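Macrophage receptor MARCO (PDB 2OYA) serves as a scavenger receptor of macrophages, its cysteine-rich domain carrying a basic and an acidic cluster that both contribute to ligand recognition. Local coordinates at residues 31-36 / 68-73; 42-47 / 74-79; 62-67 / 87-92. One frame throughout, in Å; residues are numbered along the deposited sequence.

Interaction 1. Residues 31-36 / 68-73; sequences DDDWDN and NVNCRG
Residues 31-36 begin with a type II beta turn from D31 to W34, closed by the bond from W34 N to D31 O, and the irregular segment 68-73 runs past it with the CA atoms of D32 and N68 5.1 Å apart. D33, at the third position of the turn with positive phi (67°), lifts its carboxylate over N68: its CG lies anti to the carbonyl carbon, and N68 ND2 donates to D33 OD2 at 3.1 Å and 154°. The donor comes from above the carboxylate plane, 61° out of it, while the acceptor stays near the amide plane of N68. The N70 amide crosses the same carboxylate obliquely, and its ND2 is bonded weakly to N68 O. Backbone carbonyls face each other here, D33 O and V69 O being 3.1 Å apart. Water instead joins the two segments: one molecule donates to D32 O and accepts from V69 N, and a second lies between D33 O and N70 OD1, within hydrogen-bonding distance of both, though it has more acceptors around it than protons to give. This pairing sets the loop after strand 25-29 against the one after strand 64-66 in the SRCR fold, C71 being disulfide-bonded to C81. On the buried side W34, CG anti to its backbone N, lies alongside V69, and V69 CB meets the indole edge at CE3 from 4.0 Å. The indole NE1 of W34 is hydrogen-bonded to G98 O.

Interaction 2. Residues 42-47 / 74-79; sequences FCRMLG and TENSLW
The C-terminal turn of helix 36-45 packs against an irregular loop, residues 74-77, that leads into a short 3-10 segment at 78-79; the CA atoms of F42 and L78 lie 6.2 Å apart. The tightly packed, buried part is L78 against F42. L78 is turned toward the helix, and its CD1 meets the F42 ring at the edge, in plane, 3.8 Å from CD1 of F42. A short, firm polar anchor holds the other end of the contact. R44 extends from the helix with CG anti to its backbone N, bends at chi3, and donates from NH1 to E75 O at 2.6 Å. The oxygen lies at the guanidinium edge, 5° from its plane. G73 O also accepts from NH1, so one nitrogen holds two backbone carbonyls of the loop.

The loose, solvent-facing side is made by M45, W79 and N76. M45 has CG anti to the carbonyl carbon, which brings SD over the loop, where L78 N makes a nearly straight (169°) but weak hydrogen bond to the sulfur. A bend at chi3 then sends CE to W79, 3.8 Å from CZ3, the two side chains crossing at about a right angle. The W79 backbone is itself tied down, because S77 OG accepts from W79 N in an ST turn. N76 only brushes past, its ND2 4.1 Å from R44 CD. G47, just past the helix, has positive phi (93°) and bonds back into the last turn, a Schellman motif that here terminates helix 36-45 of this SRCR domain.

Interaction 3. Residues 62-67 / 87-92; sequences GNIWLD and GNHNCV
Strand 64-66, an outer strand of the mixed sheet of the SRCR fold, is flanked by the irregular loop 87-92, which is fastened through C91 to C30 by a disulfide. One direct hydrogen bond joins the two segments: G87 N donates to W65 O at 2.7 Å and 170°. The bond is thus almost straight, although the N-H reaches the oxygen from above the carbonyl plane. G87 has positive phi, and its CA meets the edge of the W65 ring, whose NE1 is bonded to E25 O.

I64 and H89 form the centre of the contact. The imidazole lies across the isoleucine, with I64 CB 3.8 Å from the ring centroid and 13° off the normal, a CH-pi arrangement over one face. Chi1 of H89 is 68°, so CG sits between the backbone N and the carbonyl carbon, close to both. Both ring nitrogens are engaged: ND1 accepts from C91 N, which lies at the ring edge and near its plane, and NE2 shares a water with I64 N. These two partners would fix the rotation of the ring. Since ND1 acts as an acceptor, the histidine is consistent with a neutral form protonated at NE2. Further along, I64 CD1 reaches C91 O and packs 4.1 Å from C91 CB.

Just past strand 64-66, at the start of the long loop that leads to strand 98-101 of the SRCR fold, D67, CG anti to its backbone N, points its carboxylate at residues 89-91. D67 OD2 lies 3.5 Å from H89 CA and 3.7 Å from C91 SG, and carboxylate and imidazole planes are steeply inclined to each other. D67 OD1 also comes close to D32 OD2, a pairing of like charges that probably raises the proton affinity of one of them.

Overall arrangement
The long stretch between strands 64-66 and 98-101 supplies one segment to each contact. Interactions 1 and 2, centres 12 Å apart, adjoin in the interior, where W34, V69 and L78 are buried: C71 and V69 pack on L78, W34 on F42, and G73 links to R44. N70, M45, W79, N88 and N90 mark the exposed margins. Interaction 3 meets interaction 1 through acidic and sulfur atoms, D32 beside D67 and C91; it lies across the chain's centre from interaction 2, touching it where L66 packs on L78. Water and amide-carboxylate bonding mark interaction 1, helix-to-loop packing interaction 2, and a CH-pi contact of I64 on the H89 ring interaction 3.

Interaction 1. Residues 31-36 / 68-73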
ATOM      1  N   ASP A  31       4.540  -8.611  -1.661  1.00  5.08           N
ATOM      2  CA  ASP A  31       4.776  -8.553  -0.215  1.00  6.22           C
ATOM      3  C   ASP A  31       6.248  -8.802   0.214  1.00  6.81           C
ATOM      4  O   ASP A  31       6.548  -8.836   1.420  1.00  6.37           O
ATOM      5  CB  ASP A  31       3.811  -9.442   0.547  1.00  5.18           C
ATOM      6  CG  ASP A  31       4.124 -10.936   0.388  1.00  6.63           C
ATOM      7  OD1 ASP A  31       5.100 -11.279  -0.318  1.00  7.03           O
ATOM      8  OD2 ASP A  31       3.388 -11.756   0.994  1.00  6.75           O
ATOM      9  N   ASP A  32       7.145  -8.963  -0.766  0.50  7.88           N
ATOM     10  CA  ASP A  32       8.575  -9.144  -0.470  0.50  8.79           C
ATOM     11  C   ASP A  32       9.069  -7.940   0.330  0.50  8.98           C
ATOM     12  O   ASP A  32       9.033  -6.819  -0.177  0.50  9.28           O
ATOM     13  CB  ASP A  32       9.412  -9.234  -1.754  0.50  9.40           C
ATOM     14  CG  ASP A  32       9.118 -10.468  -2.598  0.50 10.83           C
ATOM     15  OD1 ASP A  32       8.580 -11.477  -2.083  0.50 14.04           O
ATOM     16  OD2 ASP A  32       9.464 -10.422  -3.804  0.50 12.92           O
ATOM     17  N   ASP A  33       9.532  -8.176   1.562  1.00  8.76           N
ATOM     18  CA  ASP A  33      10.059  -7.087   2.456  1.00  9.50           C
ATOM     19  C   ASP A  33       8.997  -6.082   2.906  1.00  8.18           C
ATOM     20  O   ASP A  33       9.327  -5.045   3.470  1.00  8.55           O
ATOM     21  CB  ASP A  33      11.215  -6.284   1.810  1.00 10.55           C
ATOM     22  CG  ASP A  33      12.435  -7.125   1.496  1.00 15.41           C
ATOM     23  OD1 ASP A  33      12.704  -8.121   2.211  1.00 17.34           O
ATOM     24  OD2 ASP A  33      13.145  -6.742   0.530  1.00 20.90           O
ATOM     25  N   TRP A  34       7.722  -6.381   2.655  1.00  7.26           N
ATOM     26  CA  TRP A  34       6.631  -5.477   3.013  1.00  5.83           C
ATOM     27  C   TRP A  34       6.431  -5.572   4.515  1.00  7.17           C
ATOM     28  O   TRP A  34       6.115  -6.639   5.038  1.00  7.10           O
ATOM     29  CB  TRP A  34       5.362  -5.857   2.261  1.00  6.20           C
ATOM     30  CG  TRP A  34       4.167  -4.979   2.518  1.00  5.19           C
ATOM     31  CD1 TRP A  34       3.056  -5.284   3.265  1.00  5.50           C
ATOM     32  CD2 TRP A  34       3.951  -3.666   1.990  1.00  6.18           C
ATOM     33  NE1 TRP A  34       2.162  -4.237   3.233  1.00  4.26           N
ATOM     34  CE2 TRP A  34       2.688  -3.231   2.458  1.00  4.25           C
ATOM     35  CE3 TRP A  34       4.708  -2.811   1.167  1.00  4.96           C
ATOM     36  CZ2 TRP A  34       2.160  -1.964   2.137  1.00  6.85           C
ATOM     37  CZ3 TRP A  34       4.182  -1.552   0.839  1.00  5.24           C
ATOM     38  CH2 TRP A  34       2.916  -1.143   1.335  1.00  6.30           C
ATOM     39  N   ASP A  35       6.653  -4.462   5.213  1.00  7.37           N
ATOM     40  CA  ASP A  35       6.626  -4.499   6.675  1.00  7.92           C
ATOM     41  C   ASP A  35       5.773  -3.357   7.266  1.00  7.79           C
ATOM     42  O   ASP A  35       5.171  -2.599   6.527  1.00  7.31           O
ATOM     43  CB  ASP A  35       8.062  -4.566   7.248  1.00  8.29           C
ATOM     44  CG  ASP A  35       8.861  -3.301   7.021  1.00 10.84           C
ATOM     45  OD1 ASP A  35      10.091  -3.343   7.258  1.00 14.91           O
ATOM     46  OD2 ASP A  35       8.282  -2.266   6.609  1.00 12.25           O
ATOM     47  N   ASN A  36       5.698  -3.264   8.600  1.00  7.78           N
ATOM     48  CA  ASN A  36       4.862  -2.241   9.247  1.00  7.68           C
ATOM     49  C   ASN A  36       5.254  -0.811   8.875  1.00  7.26           C
ATOM     50  O   ASN A  36       4.392   0.075   8.819  1.00  7.01           O
ATOM     51  CB  ASN A  36       4.854  -2.437  10.765  1.00  7.48           C
ATOM     52  CG  ASN A  36       4.020  -3.656  11.196  1.00  8.65           C
ATOM     53  OD1 ASN A  36       3.139  -4.120  10.462  1.00  8.01           O
ATOM     54  ND2 ASN A  36       4.314  -4.190  12.386  1.00  7.14           N
ATOM     55  N   ASN A  68       9.930  -5.306  -3.042  1.00  8.10           N
ATOM     56  CA  ASN A  68      11.023  -4.976  -2.122  1.00  9.56           C
ATOM     57  C   ASN A  68      10.966  -3.541  -1.623  1.00  9.26           C
ATOM     58  O   ASN A  68      11.983  -2.843  -1.583  1.00  9.12           O
ATOM     59  CB  ASN A  68      12.382  -5.300  -2.764  1.00 10.05           C
ATOM     60  CG  ASN A  68      12.447  -6.724  -3.256  1.00 13.16           C
ATOM     61  OD1 ASN A  68      12.513  -6.975  -4.462  1.00 17.81           O
ATOM     62  ND2 ASN A  68      12.350  -7.672  -2.332  1.00 14.38           N
ATOM     63  N   VAL A  69       9.759  -3.108  -1.234  1.00  9.14           N
ATOM     64  CA  VAL A  69       9.604  -1.789  -0.632  1.00  8.63           C
ATOM     65  C   VAL A  69      10.311  -1.773   0.729  1.00  9.54           C
ATOM     66  O   VAL A  69      10.081  -2.654   1.567  1.00  8.91           O
ATOM     67  CB  VAL A  69       8.120  -1.401  -0.483  1.00  8.13           C
ATOM     68  CG1 VAL A  69       7.977   0.021   0.080  1.00  8.42           C
ATOM     69  CG2 VAL A  69       7.394  -1.521  -1.841  1.00  7.97           C
ATOM     70  N   ASN A  70      11.172  -0.775   0.926  0.50  9.51           N
ATOM     71  CA  ASN A  70      11.936  -0.639   2.163  0.50 10.53           C
ATOM     72  C   ASN A  70      11.898   0.785   2.709  0.50 10.68           C
ATOM     73  O   ASN A  70      12.907   1.484   2.717  0.50 10.23           O
ATOM     74  CB  ASN A  70      13.375  -1.106   1.944  0.50 11.10           C
ATOM     75  CG  ASN A  70      13.515  -2.605   2.039  0.50 11.61           C
ATOM     76  OD1 ASN A  70      13.566  -3.166   3.137  0.50 14.90           O
ATOM     77  ND2 ASN A  70      13.586  -3.271   0.891  0.50 13.41           N
ATOM     78  N   CYS A  71      10.718   1.203   3.160  1.00 10.61           N
ATOM     79  CA  CYS A  71      10.533   2.538   3.744  1.00 11.14           C
ATOM     80  C   CYS A  71      11.204   2.591   5.106  1.00 12.48           C
ATOM     81  O   CYS A  71      11.266   1.578   5.813  1.00 12.08           O
ATOM     82  CB  CYS A  71       9.049   2.850   3.949  1.00 10.95           C
ATOM     83  SG  CYS A  71       8.047   2.852   2.429  1.00  9.11           S
ATOM     84  N   ARG A  72      11.663   3.786   5.466  1.00 13.51           N
ATOM     85  CA  ARG A  72      12.144   4.069   6.818  1.00 16.14           C
ATOM     86  C   ARG A  72      10.962   4.103   7.784  1.00 15.93           C
ATOM     87  O   ARG A  72      11.106   3.763   8.954  1.00 16.54           O
ATOM     88  CB  ARG A  72      12.885   5.407   6.865  1.00 16.21           C
ATOM     89  CG  ARG A  72      14.188   5.444   6.059  1.00 18.37           C
ATOM     90  CD  ARG A  72      14.749   6.873   5.981  1.00 19.59           C
ATOM     91  NE  ARG A  72      14.026   7.770   5.067  1.00 26.20           N
ATOM     92  CZ  ARG A  72      14.129   7.752   3.736  1.00 29.13           C
ATOM     93  NH1 ARG A  72      14.907   6.858   3.126  1.00 31.92           N
ATOM     94  NH2 ARG A  72      13.443   8.623   3.002  1.00 31.40           N
ATOM     95  N   GLY A  73       9.792   4.502   7.278  1.00 15.26           N
ATOM     96  CA  GLY A  73       8.585   4.567   8.082  1.00 15.42           C
ATOM     97  C   GLY A  73       8.120   5.989   8.289  1.00 15.22           C
ATOM     98  O   GLY A  73       6.970   6.229   8.689  1.00 16.05           O
TER
HETATM   99  O   HOH W   1       7.357  -4.795  -0.783  1.00  6.61           O
HETATM  100  O   HOH W   2      11.160  -3.080   4.541  1.00 18.23           O

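Interaction 2. Residues 42-47 / 74-79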
ATOM      1  N   PHE A  42       2.178   3.825   3.529  1.00  7.26           N
ATOM      2  CA  PHE A  42       1.033   3.679   2.632  1.00  7.13           C
ATOM      3  C   PHE A  42      -0.219   4.254   3.287  1.00  7.01           C
ATOM      4  O   PHE A  42      -0.930   5.049   2.673  1.00  6.88           O
ATOM      5  CB  PHE A  42       0.830   2.193   2.279  1.00  7.34           C
ATOM      6  CG  PHE A  42      -0.388   1.924   1.433  1.00  7.11           C
ATOM      7  CD1 PHE A  42      -0.271   1.820   0.047  1.00  7.16           C
ATOM      8  CD2 PHE A  42      -1.652   1.762   2.020  1.00  6.06           C
ATOM      9  CE1 PHE A  42      -1.405   1.569  -0.748  1.00  6.39           C
ATOM     10  CE2 PHE A  42      -2.786   1.526   1.239  1.00  4.88           C
ATOM     11  CZ  PHE A  42      -2.653   1.429  -0.159  1.00  8.49           C
ATOM     12  N   CYS A  43      -0.485   3.852   4.534  1.00  6.57           N
ATOM     13  CA  CYS A  43      -1.683   4.302   5.249  1.00  6.69           C
ATOM     14  C   CYS A  43      -1.696   5.822   5.518  1.00  6.82           C
ATOM     15  O   CYS A  43      -2.745   6.453   5.438  1.00  7.42           O
ATOM     16  CB  CYS A  43      -1.852   3.518   6.552  1.00  6.86           C
ATOM     17  SG  CYS A  43      -2.202   1.757   6.280  1.00  6.90           S
ATOM     18  N   ARG A  44      -0.528   6.391   5.804  1.00  8.15           N
ATOM     19  CA  ARG A  44      -0.352   7.837   5.980  1.00  9.53           C
ATOM     20  C   ARG A  44      -0.809   8.605   4.745  1.00  9.21           C
ATOM     21  O   ARG A  44      -1.437   9.682   4.859  1.00  8.95           O
ATOM     22  CB  ARG A  44       1.114   8.127   6.293  1.00  9.95           C
ATOM     23  CG  ARG A  44       1.530   9.596   6.359  1.00 12.72           C
ATOM     24  CD  ARG A  44       3.007   9.676   6.757  1.00 11.97           C
ATOM     25  NE  ARG A  44       3.266   9.116   8.087  1.00 17.96           N
ATOM     26  CZ  ARG A  44       4.357   8.424   8.400  1.00 19.49           C
ATOM     27  NH1 ARG A  44       5.282   8.181   7.471  1.00 19.05           N
ATOM     28  NH2 ARG A  44       4.515   7.961   9.638  1.00 21.07           N
ATOM     29  N   MET A  45      -0.538   8.045   3.568  1.00  9.24           N
ATOM     30  CA  MET A  45      -0.974   8.670   2.318  1.00  9.84           C
ATOM     31  C   MET A  45      -2.492   8.850   2.260  1.00  9.94           C
ATOM     32  O   MET A  45      -2.992   9.823   1.673  1.00 10.43           O
ATOM     33  CB  MET A  45      -0.485   7.874   1.118  1.00  9.56           C
ATOM     34  CG  MET A  45       1.028   7.868   0.978  1.00 10.05           C
ATOM     35  SD  MET A  45       1.544   6.844  -0.404  1.00 10.62           S
ATOM     36  CE  MET A  45       0.977   7.818  -1.813  1.00 12.24           C
ATOM     37  N   LEU A  46      -3.217   7.923   2.892  1.00  9.80           N
ATOM     38  CA  LEU A  46      -4.678   7.978   2.954  1.00  9.80           C
ATOM     39  C   LEU A  46      -5.201   8.731   4.183  1.00 10.18           C
ATOM     40  O   LEU A  46      -6.423   8.816   4.402  1.00 11.48           O
ATOM     41  CB  LEU A  46      -5.261   6.556   2.873  1.00 10.20           C
ATOM     42  CG  LEU A  46      -5.055   5.797   1.561  1.00 11.94           C
ATOM     43  CD1 LEU A  46      -5.469   4.336   1.753  1.00 14.54           C
ATOM     44  CD2 LEU A  46      -5.856   6.437   0.441  1.00 15.33           C
ATOM     45  N   GLY A  47      -4.289   9.290   4.969  1.00  9.43           N
ATOM     46  CA  GLY A  47      -4.643  10.097   6.132  1.00  9.77           C
ATOM     47  C   GLY A  47      -4.729   9.349   7.465  1.00 10.10           C
ATOM     48  O   GLY A  47      -5.099   9.941   8.479  1.00 10.35           O
ATOM     49  N   THR A  74       9.008   6.928   7.980  1.00 15.08           N
ATOM     50  CA  THR A  74       8.774   8.347   8.213  1.00 15.58           C
ATOM     51  C   THR A  74       8.434   9.121   6.929  1.00 15.66           C
ATOM     52  O   THR A  74       8.143  10.325   6.987  1.00 15.30           O
ATOM     53  CB  THR A  74      10.027   8.985   8.841  1.00 15.55           C
ATOM     54  OG1 THR A  74      11.142   8.752   7.978  1.00 15.56           O
ATOM     55  CG2 THR A  74      10.306   8.387  10.225  1.00 15.71           C
ATOM     56  N   GLU A  75       8.471   8.438   5.784  1.00 15.32           N
ATOM     57  CA  GLU A  75       8.159   9.062   4.488  1.00 15.83           C
ATOM     58  C   GLU A  75       6.684   9.498   4.406  1.00 16.09           C
ATOM     59  O   GLU A  75       5.812   8.875   5.025  1.00 16.35           O
ATOM     60  CB  GLU A  75       8.512   8.119   3.315  1.00 14.78           C
ATOM     61  CG  GLU A  75       9.984   7.717   3.189  1.00 13.94           C
ATOM     62  CD  GLU A  75      10.372   6.498   4.046  1.00 13.09           C
ATOM     63  OE1 GLU A  75       9.630   6.124   4.974  1.00 13.05           O
ATOM     64  OE2 GLU A  75      11.435   5.898   3.802  1.00 14.73           O
ATOM     65  N   ASN A  76       6.417  10.570   3.661  0.80 16.80           N
ATOM     66  CA  ASN A  76       5.041  11.029   3.440  0.80 17.22           C
ATOM     67  C   ASN A  76       4.383  10.294   2.287  0.80 15.99           C
ATOM     68  O   ASN A  76       3.171  10.343   2.129  0.80 15.70           O
ATOM     69  CB  ASN A  76       4.985  12.538   3.198  0.80 17.91           C
ATOM     70  CG  ASN A  76       5.507  13.329   4.381  0.80 21.11           C
ATOM     71  OD1 ASN A  76       6.405  14.161   4.232  0.80 24.39           O
ATOM     72  ND2 ASN A  76       4.965  13.051   5.574  0.80 23.29           N
ATOM     73  N   SER A  77       5.210   9.590   1.514  1.00 15.16           N
ATOM     74  CA  SER A  77       4.779   8.918   0.312  1.00 14.22           C
ATOM     75  C   SER A  77       5.632   7.680   0.039  1.00 12.76           C
ATOM     76  O   SER A  77       6.842   7.672   0.312  1.00 12.15           O
ATOM     77  CB  SER A  77       4.924   9.915  -0.849  1.00 14.09           C
ATOM     78  OG  SER A  77       4.789   9.292  -2.101  1.00 16.66           O
ATOM     79  N   LEU A  78       5.012   6.638  -0.522  1.00 12.01           N
ATOM     80  CA  LEU A  78       5.780   5.466  -1.008  1.00 11.29           C
ATOM     81  C   LEU A  78       6.752   5.845  -2.112  1.00 11.32           C
ATOM     82  O   LEU A  78       7.744   5.141  -2.358  1.00 11.08           O
ATOM     83  CB  LEU A  78       4.858   4.371  -1.548  1.00 11.62           C
ATOM     84  CG  LEU A  78       4.092   3.500  -0.552  1.00 11.19           C
ATOM     85  CD1 LEU A  78       3.280   2.439  -1.303  1.00 12.74           C
ATOM     86  CD2 LEU A  78       5.029   2.835   0.438  1.00 10.44           C
ATOM     87  N   TRP A  79       6.449   6.942  -2.801  1.00 11.52           N
ATOM     88  CA  TRP A  79       7.325   7.419  -3.863  1.00 12.14           C
ATOM     89  C   TRP A  79       8.694   7.810  -3.269  1.00 12.98           C
ATOM     90  O   TRP A  79       9.712   7.734  -3.954  1.00 13.31           O
ATOM     91  CB  TRP A  79       6.669   8.581  -4.631  1.00 11.99           C
ATOM     92  CG  TRP A  79       5.771   8.159  -5.809  1.00 12.70           C
ATOM     93  CD1 TRP A  79       6.010   8.392  -7.139  1.00 12.93           C
ATOM     94  CD2 TRP A  79       4.487   7.493  -5.746  1.00 12.43           C
ATOM     95  NE1 TRP A  79       4.962   7.900  -7.909  1.00 12.97           N
ATOM     96  CE2 TRP A  79       4.027   7.336  -7.080  1.00 13.04           C
ATOM     97  CE3 TRP A  79       3.699   6.992  -4.693  1.00 10.50           C
ATOM     98  CZ2 TRP A  79       2.804   6.712  -7.397  1.00 11.90           C
ATOM     99  CZ3 TRP A  79       2.480   6.362  -5.009  1.00 11.52           C
ATOM    100  CH2 TRP A  79       2.047   6.239  -6.358  1.00 11.75           C
TER

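Interaction 3. Residues 62-67 / 87-92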
ATOM      1  N   GLY A  62      -3.648  -7.590 -13.038  1.00  8.08           N
ATOM      2  CA  GLY A  62      -2.887  -6.610 -13.802  1.00  7.82           C
ATOM      3  C   GLY A  62      -1.465  -6.446 -13.304  1.00  7.67           C
ATOM      4  O   GLY A  62      -0.817  -7.385 -12.839  1.00  7.27           O
ATOM      5  N   ASN A  63      -0.973  -5.228 -13.409  1.00  7.64           N
ATOM      6  CA  ASN A  63       0.396  -4.966 -13.049  1.00  7.84           C
ATOM      7  C   ASN A  63       0.704  -5.137 -11.563  1.00  7.39           C
ATOM      8  O   ASN A  63      -0.093  -4.769 -10.707  1.00  7.56           O
ATOM      9  CB  ASN A  63       0.779  -3.564 -13.489  1.00  8.45           C
ATOM     10  CG  ASN A  63       0.927  -3.456 -14.968  1.00 10.67           C
ATOM     11  OD1 ASN A  63       1.914  -3.933 -15.544  1.00 15.26           O
ATOM     12  ND2 ASN A  63      -0.064  -2.835 -15.615  1.00 12.96           N
ATOM     13  N   ILE A  64       1.864  -5.720 -11.272  1.00  7.35           N
ATOM     14  CA  ILE A  64       2.421  -5.625  -9.926  1.00  7.53           C
ATOM     15  C   ILE A  64       3.438  -4.487 -10.026  1.00  6.91           C
ATOM     16  O   ILE A  64       4.481  -4.627 -10.655  1.00  8.17           O
ATOM     17  CB  ILE A  64       3.051  -6.962  -9.457  1.00  7.57           C
ATOM     18  CG1 ILE A  64       1.977  -8.074  -9.437  1.00  7.10           C
ATOM     19  CG2 ILE A  64       3.693  -6.804  -8.055  1.00  8.41           C
ATOM     20  CD1 ILE A  64       2.544  -9.493  -9.335  1.00  8.54           C
ATOM     21  N   TRP A  65       3.110  -3.332  -9.461  1.00  7.25           N
ATOM     22  CA  TRP A  65       3.989  -2.169  -9.655  1.00  7.12           C
ATOM     23  C   TRP A  65       5.212  -2.087  -8.745  1.00  7.31           C
ATOM     24  O   TRP A  65       6.235  -1.528  -9.144  1.00  8.52           O
ATOM     25  CB  TRP A  65       3.216  -0.866  -9.519  1.00  6.87           C
ATOM     26  CG  TRP A  65       2.307  -0.511 -10.674  1.00  7.55           C
ATOM     27  CD1 TRP A  65       1.044  -0.040 -10.587  1.00  6.26           C
ATOM     28  CD2 TRP A  65       2.622  -0.571 -12.081  1.00  7.42           C
ATOM     29  NE1 TRP A  65       0.534   0.202 -11.846  1.00  7.85           N
ATOM     30  CE2 TRP A  65       1.485  -0.108 -12.779  1.00  8.12           C
ATOM     31  CE3 TRP A  65       3.757  -0.961 -12.809  1.00  7.91           C
ATOM     32  CZ2 TRP A  65       1.432  -0.050 -14.176  1.00  8.86           C
ATOM     33  CZ3 TRP A  65       3.708  -0.889 -14.211  1.00  8.44           C
ATOM     34  CH2 TRP A  65       2.552  -0.435 -14.871  1.00  8.44           C
ATOM     35  N   LEU A  66       5.077  -2.563  -7.513  1.00  7.06           N
ATOM     36  CA  LEU A  66       6.139  -2.424  -6.501  1.00  6.39           C
ATOM     37  C   LEU A  66       6.567  -3.759  -5.898  1.00  6.78           C
ATOM     38  O   LEU A  66       5.758  -4.677  -5.759  1.00  7.04           O
ATOM     39  CB  LEU A  66       5.693  -1.483  -5.381  1.00  6.42           C
ATOM     40  CG  LEU A  66       5.466  -0.014  -5.748  1.00  7.66           C
ATOM     41  CD1 LEU A  66       4.914   0.732  -4.534  1.00  8.30           C
ATOM     42  CD2 LEU A  66       6.761   0.626  -6.276  1.00  9.79           C
ATOM     43  N   ASP A  67       7.851  -3.851  -5.561  1.00  6.66           N
ATOM     44  CA  ASP A  67       8.427  -5.037  -4.930  1.00  7.49           C
ATOM     45  C   ASP A  67       9.621  -4.558  -4.097  1.00  6.94           C
ATOM     46  O   ASP A  67      10.222  -3.507  -4.392  1.00  7.04           O
ATOM     47  CB  ASP A  67       8.873  -6.045  -6.006  1.00  7.82           C
ATOM     48  CG  ASP A  67       9.261  -7.400  -5.440  1.00  9.23           C
ATOM     49  OD1 ASP A  67       8.947  -7.679  -4.275  1.00  9.91           O
ATOM     50  OD2 ASP A  67       9.845  -8.219  -6.200  1.00 11.48           O
ATOM     51  N   GLY A  87       7.592  -1.720 -11.463  1.00 13.03           N
ATOM     52  CA  GLY A  87       7.251  -2.810 -12.359  1.00 14.17           C
ATOM     53  C   GLY A  87       8.252  -3.955 -12.420  1.00 14.71           C
ATOM     54  O   GLY A  87       8.005  -4.944 -13.119  1.00 15.31           O
ATOM     55  N   ASN A  88       9.379  -3.815 -11.716  1.00 14.86           N
ATOM     56  CA  ASN A  88      10.403  -4.873 -11.609  1.00 15.78           C
ATOM     57  C   ASN A  88      10.135  -5.786 -10.414  1.00 15.15           C
ATOM     58  O   ASN A  88      10.388  -5.403  -9.276  1.00 15.37           O
ATOM     59  CB  ASN A  88      11.812  -4.247 -11.514  1.00 16.29           C
ATOM     60  CG  ASN A  88      12.940  -5.289 -11.364  1.00 18.55           C
ATOM     61  OD1 ASN A  88      13.951  -5.020 -10.717  1.00 23.05           O
ATOM     62  ND2 ASN A  88      12.780  -6.455 -11.971  1.00 19.65           N
ATOM     63  N   HIS A  89       9.618  -6.987 -10.685  1.00 14.53           N
ATOM     64  CA  HIS A  89       9.279  -7.951  -9.626  1.00 13.54           C
ATOM     65  C   HIS A  89       9.481  -9.393 -10.103  1.00 13.29           C
ATOM     66  O   HIS A  89       9.554  -9.658 -11.300  1.00 13.27           O
ATOM     67  CB  HIS A  89       7.812  -7.762  -9.197  1.00 13.56           C
ATOM     68  CG  HIS A  89       6.833  -8.151 -10.264  1.00 13.46           C
ATOM     69  ND1 HIS A  89       6.348  -9.434 -10.387  1.00 11.19           N
ATOM     70  CD2 HIS A  89       6.324  -7.455 -11.308  1.00 11.41           C
ATOM     71  CE1 HIS A  89       5.550  -9.502 -11.439  1.00 12.75           C
ATOM     72  NE2 HIS A  89       5.523  -8.313 -12.015  1.00 12.95           N
ATOM     73  N   ASN A  90       9.561 -10.326  -9.163  0.80 12.65           N
ATOM     74  CA  ASN A  90       9.460 -11.737  -9.512  0.80 12.54           C
ATOM     75  C   ASN A  90       8.343 -12.357  -8.680  0.80 11.28           C
ATOM     76  O   ASN A  90       8.568 -13.289  -7.909  0.80 11.75           O
ATOM     77  CB  ASN A  90      10.800 -12.446  -9.303  0.80 13.30           C
ATOM     78  CG  ASN A  90      11.366 -12.269  -7.887  0.80 16.19           C
ATOM     79  OD1 ASN A  90      10.793 -11.571  -7.032  0.80 20.56           O
ATOM     80  ND2 ASN A  90      12.509 -12.914  -7.639  0.80 17.75           N
ATOM     81  N   CYS A  91       7.139 -11.798  -8.830  1.00 10.16           N
ATOM     82  CA  CYS A  91       5.999 -12.146  -7.984  1.00  9.32           C
ATOM     83  C   CYS A  91       4.761 -12.521  -8.784  1.00  8.82           C
ATOM     84  O   CYS A  91       4.673 -12.269 -10.001  1.00  7.32           O
ATOM     85  CB  CYS A  91       5.631 -10.967  -7.076  1.00  9.57           C
ATOM     86  SG  CYS A  91       6.991 -10.511  -5.977  1.00 11.78           S
ATOM     87  N   VAL A  92       3.796 -13.097  -8.069  1.00  7.72           N
ATOM     88  CA  VAL A  92       2.453 -13.339  -8.611  1.00  7.59           C
ATOM     89  C   VAL A  92       1.448 -12.675  -7.668  1.00  7.36           C
ATOM     90  O   VAL A  92       1.826 -12.277  -6.543  1.00  7.20           O
ATOM     91  CB  VAL A  92       2.164 -14.848  -8.779  1.00  7.12           C
ATOM     92  CG1 VAL A  92       3.112 -15.463  -9.787  1.00  8.52           C
ATOM     93  CG2 VAL A  92       2.275 -15.583  -7.449  1.00  7.08           C
TER
HETATM   94  O   HOH W   3       3.475  -7.194 -13.348  1.00 22.82           O